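Local structure of flavin-containing monooxygenase (Allium sativum, 6WPU) at residues Asp312-His322 against Pro387-Gly395. The protein probably uses its bound FAD to oxygenate the sulfur of S-allyl-L-cysteine. Sequence-based numbering, arbitrary orientation.
Sequences DDNRVGPLYKH and PKRYTHNIG
His392 and His322 both swing CG to the side opposite their own carbonyl carbon (chi1 near -50° in both), which brings the two imidazoles rim to rim. Their planes stand at 74°, and a hydrogen bond joins ND1 of His322 to ND1 of His392, 3.0 Å apart. NE2 of His392 accepts the backbone N-H of Val316, which comes in the ring plane at 2.9 Å, a nearly straight bond. That ring is therefore held at both nitrogens by in-plane bonds, which should restrain its rotation; its side chain lies about 12 Å from FAD. On the other partner, Ile394 CG2 lies 3.7 Å from NE2 of His322.

Arg315 bends at chi3 (-70°), turning its guanidinium so that NE points in plane at Thr391 OG1, 2.9 Å away, with a weaker bond from NH2. The same hydroxyl donates to Lys388 O at 2.6 Å, while Lys388 CG sits over one guanidinium face. An alanine in place of Arg315 would probably leave Thr391 OG1 without its donor and strip the cover from the Lys388 chain. Farther along, Lys388 NZ meets OD2 of Asp312 on the syn side, somewhat out of the carboxylate plane, in a 2.6 Å salt bridge. Water 1 stitches the backbones, donating to Asn314 O and Arg389 O and accepting from His392 N.

The contact thus ties the type I' hairpin of strands 310-312 and 315-317, and the loop after it, to the connection between helices 367-383 and 398-409. Helix 367-383 backs it with Tyr378, in a cation-pi contact with Arg315, and Tyr377, whose hydroxyl hydrogen-bonds to Thr391 O, while Ile394 touches Leu346 of helix 343-358 and Tyr401 of helix 398-409.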
# COMPACT_ATOMS: atom_id res chain seq x y z
N ASP A 312 3.90 12.74 10.74
CA ASP A 312 3.20 13.07 11.98
C ASP A 312 1.80 12.47 11.91
O ASP A 312 0.94 13.01 11.20
CB ASP A 312 3.13 14.58 12.20
CG ASP A 312 2.31 14.97 13.43
OD1 ASP A 312 2.24 14.16 14.40
OD2 ASP A 312 1.73 16.08 13.43
N ASP A 313 1.57 11.38 12.64
CA ASP A 313 0.28 10.69 12.68
C ASP A 313 -0.21 10.41 11.26
O ASP A 313 -1.33 10.77 10.87
CB ASP A 313 -0.75 11.49 13.47
CG ASP A 313 -2.00 10.66 13.83
OD1 ASP A 313 -1.96 9.42 13.68
OD2 ASP A 313 -3.02 11.26 14.25
N ASN A 314 0.68 9.82 10.46
CA ASN A 314 0.46 9.45 9.06
C ASN A 314 0.13 10.64 8.16
O ASN A 314 -0.50 10.47 7.11
CB ASN A 314 -0.60 8.35 8.94
CG ASN A 314 0.02 6.98 9.00
OD1 ASN A 314 1.25 6.86 9.13
ND2 ASN A 314 -0.79 5.94 8.94
N ARG A 315 0.57 11.84 8.54
CA ARG A 315 0.65 12.96 7.61
C ARG A 315 2.12 13.14 7.22
O ARG A 315 2.96 13.47 8.07
CB ARG A 315 0.08 14.25 8.20
CG ARG A 315 0.43 15.48 7.39
CD ARG A 315 -0.22 16.71 7.98
NE ARG A 315 -1.67 16.70 7.79
CZ ARG A 315 -2.48 17.66 8.22
NH1 ARG A 315 -1.99 18.69 8.89
NH2 ARG A 315 -3.78 17.59 7.98
N VAL A 316 2.43 12.88 5.96
CA VAL A 316 3.78 13.05 5.44
C VAL A 316 3.89 14.41 4.77
O VAL A 316 3.03 14.78 3.95
CB VAL A 316 4.13 11.94 4.43
CG1 VAL A 316 5.54 12.16 3.89
CG2 VAL A 316 3.99 10.57 5.05
N GLY A 317 4.93 15.15 5.09
CA GLY A 317 5.28 16.28 4.27
C GLY A 317 5.65 17.54 5.02
O GLY A 317 6.34 17.50 6.04
N PRO A 318 5.17 18.70 4.53
CA PRO A 318 4.17 18.89 3.46
C PRO A 318 4.55 18.37 2.07
O PRO A 318 5.73 18.45 1.66
CB PRO A 318 3.99 20.42 3.43
CG PRO A 318 5.23 20.97 4.05
CD PRO A 318 5.60 19.98 5.12
N LEU A 319 3.57 17.79 1.37
CA LEU A 319 3.77 17.21 0.04
C LEU A 319 2.74 17.79 -0.91
O LEU A 319 1.53 17.63 -0.70
CB LEU A 319 3.64 15.69 0.05
CG LEU A 319 4.70 14.88 0.81
CD1 LEU A 319 4.45 13.39 0.61
CD2 LEU A 319 6.10 15.29 0.37
N TYR A 320 3.22 18.47 -1.95
CA TYR A 320 2.33 19.02 -2.95
C TYR A 320 1.77 17.88 -3.78
O TYR A 320 2.54 17.06 -4.31
CB TYR A 320 3.10 20.02 -3.82
CG TYR A 320 2.33 20.55 -4.99
CD1 TYR A 320 1.13 21.27 -4.80
CD2 TYR A 320 2.77 20.33 -6.29
CE1 TYR A 320 0.42 21.76 -5.89
CE2 TYR A 320 2.06 20.81 -7.37
CZ TYR A 320 0.89 21.53 -7.17
OH TYR A 320 0.21 22.00 -8.27
N LYS A 321 0.43 17.78 -3.84
CA LYS A 321 -0.26 16.70 -4.54
C LYS A 321 0.20 15.32 -4.05
O LYS A 321 0.21 14.35 -4.81
CB LYS A 321 -0.08 16.81 -6.06
CG LYS A 321 -0.51 18.16 -6.65
CD LYS A 321 -1.95 18.48 -6.25
CE LYS A 321 -2.48 19.69 -7.01
NZ LYS A 321 -3.77 20.15 -6.46
N HIS A 322 0.60 15.24 -2.77
CA HIS A 322 1.05 14.01 -2.12
C HIS A 322 2.38 13.49 -2.69
O HIS A 322 2.74 12.33 -2.45
CB HIS A 322 0.00 12.88 -2.20
CG HIS A 322 -1.39 13.29 -1.82
ND1 HIS A 322 -1.81 13.37 -0.50
CD2 HIS A 322 -2.47 13.60 -2.57
CE1 HIS A 322 -3.08 13.74 -0.47
NE2 HIS A 322 -3.51 13.88 -1.71
N PRO A 387 -9.42 14.09 10.69
CA PRO A 387 -8.16 14.05 11.45
C PRO A 387 -6.93 13.88 10.56
O PRO A 387 -7.00 13.40 9.42
CB PRO A 387 -8.32 12.84 12.37
CG PRO A 387 -9.40 12.03 11.77
CD PRO A 387 -10.31 12.97 11.04
N LYS A 388 -5.79 14.26 11.15
CA LYS A 388 -4.49 14.23 10.48
C LYS A 388 -4.25 12.92 9.74
O LYS A 388 -3.67 12.91 8.64
CB LYS A 388 -3.38 14.44 11.51
CG LYS A 388 -2.45 15.60 11.25
CD LYS A 388 -1.42 15.72 12.37
CE LYS A 388 -1.31 17.16 12.86
NZ LYS A 388 -0.52 17.26 14.11
N ARG A 389 -4.66 11.79 10.33
CA ARG A 389 -4.20 10.52 9.80
C ARG A 389 -4.87 10.14 8.48
O ARG A 389 -4.42 9.17 7.85
CB ARG A 389 -4.40 9.41 10.84
CG ARG A 389 -5.85 9.03 11.15
CD ARG A 389 -5.90 7.99 12.29
NE ARG A 389 -7.26 7.63 12.68
CZ ARG A 389 -8.07 8.41 13.41
NH1 ARG A 389 -7.64 9.60 13.82
NH2 ARG A 389 -9.30 8.00 13.71
N TYR A 390 -5.89 10.87 8.04
CA TYR A 390 -6.50 10.64 6.74
C TYR A 390 -5.96 11.56 5.65
O TYR A 390 -6.57 11.66 4.58
CB TYR A 390 -8.03 10.78 6.84
CG TYR A 390 -8.66 9.78 7.79
CD1 TYR A 390 -8.50 8.42 7.60
CD2 TYR A 390 -9.39 10.21 8.88
CE1 TYR A 390 -9.06 7.51 8.47
CE2 TYR A 390 -9.95 9.30 9.76
CZ TYR A 390 -9.79 7.97 9.55
OH TYR A 390 -10.35 7.09 10.43
N THR A 391 -4.84 12.25 5.90
CA THR A 391 -4.36 13.25 4.94
C THR A 391 -4.17 12.65 3.55
O THR A 391 -4.49 13.29 2.54
CB THR A 391 -3.04 13.86 5.43
OG1 THR A 391 -3.26 14.59 6.65
CG2 THR A 391 -2.46 14.84 4.38
N HIS A 392 -3.65 11.43 3.47
CA HIS A 392 -3.33 10.81 2.19
C HIS A 392 -4.36 9.79 1.75
O HIS A 392 -4.13 9.08 0.77
CB HIS A 392 -1.94 10.19 2.26
CG HIS A 392 -0.90 11.14 2.74
ND1 HIS A 392 -0.60 12.31 2.06
CD2 HIS A 392 -0.12 11.13 3.85
CE1 HIS A 392 0.34 12.96 2.73
NE2 HIS A 392 0.64 12.27 3.82
N ASN A 393 -5.47 9.70 2.47
CA ASN A 393 -6.61 8.87 2.09
C ASN A 393 -7.37 9.61 1.00
O ASN A 393 -7.94 10.68 1.27
CB ASN A 393 -7.49 8.61 3.31
CG ASN A 393 -8.66 7.70 3.01
OD1 ASN A 393 -9.22 7.71 1.91
ND2 ASN A 393 -9.05 6.91 3.99
N ILE A 394 -7.40 9.07 -0.21
CA ILE A 394 -8.11 9.75 -1.30
C ILE A 394 -9.08 8.79 -1.99
O ILE A 394 -9.36 8.93 -3.18
CB ILE A 394 -7.12 10.38 -2.31
CG1 ILE A 394 -6.29 9.33 -3.05
CG2 ILE A 394 -6.13 11.33 -1.61
CD1 ILE A 394 -5.31 9.94 -4.07
N GLY A 395 -9.63 7.84 -1.23
CA GLY A 395 -10.52 6.85 -1.83
C GLY A 395 -11.70 7.45 -2.57
O GLY A 395 -12.09 6.95 -3.63
O HOH W 1 -2.80 9.77 5.64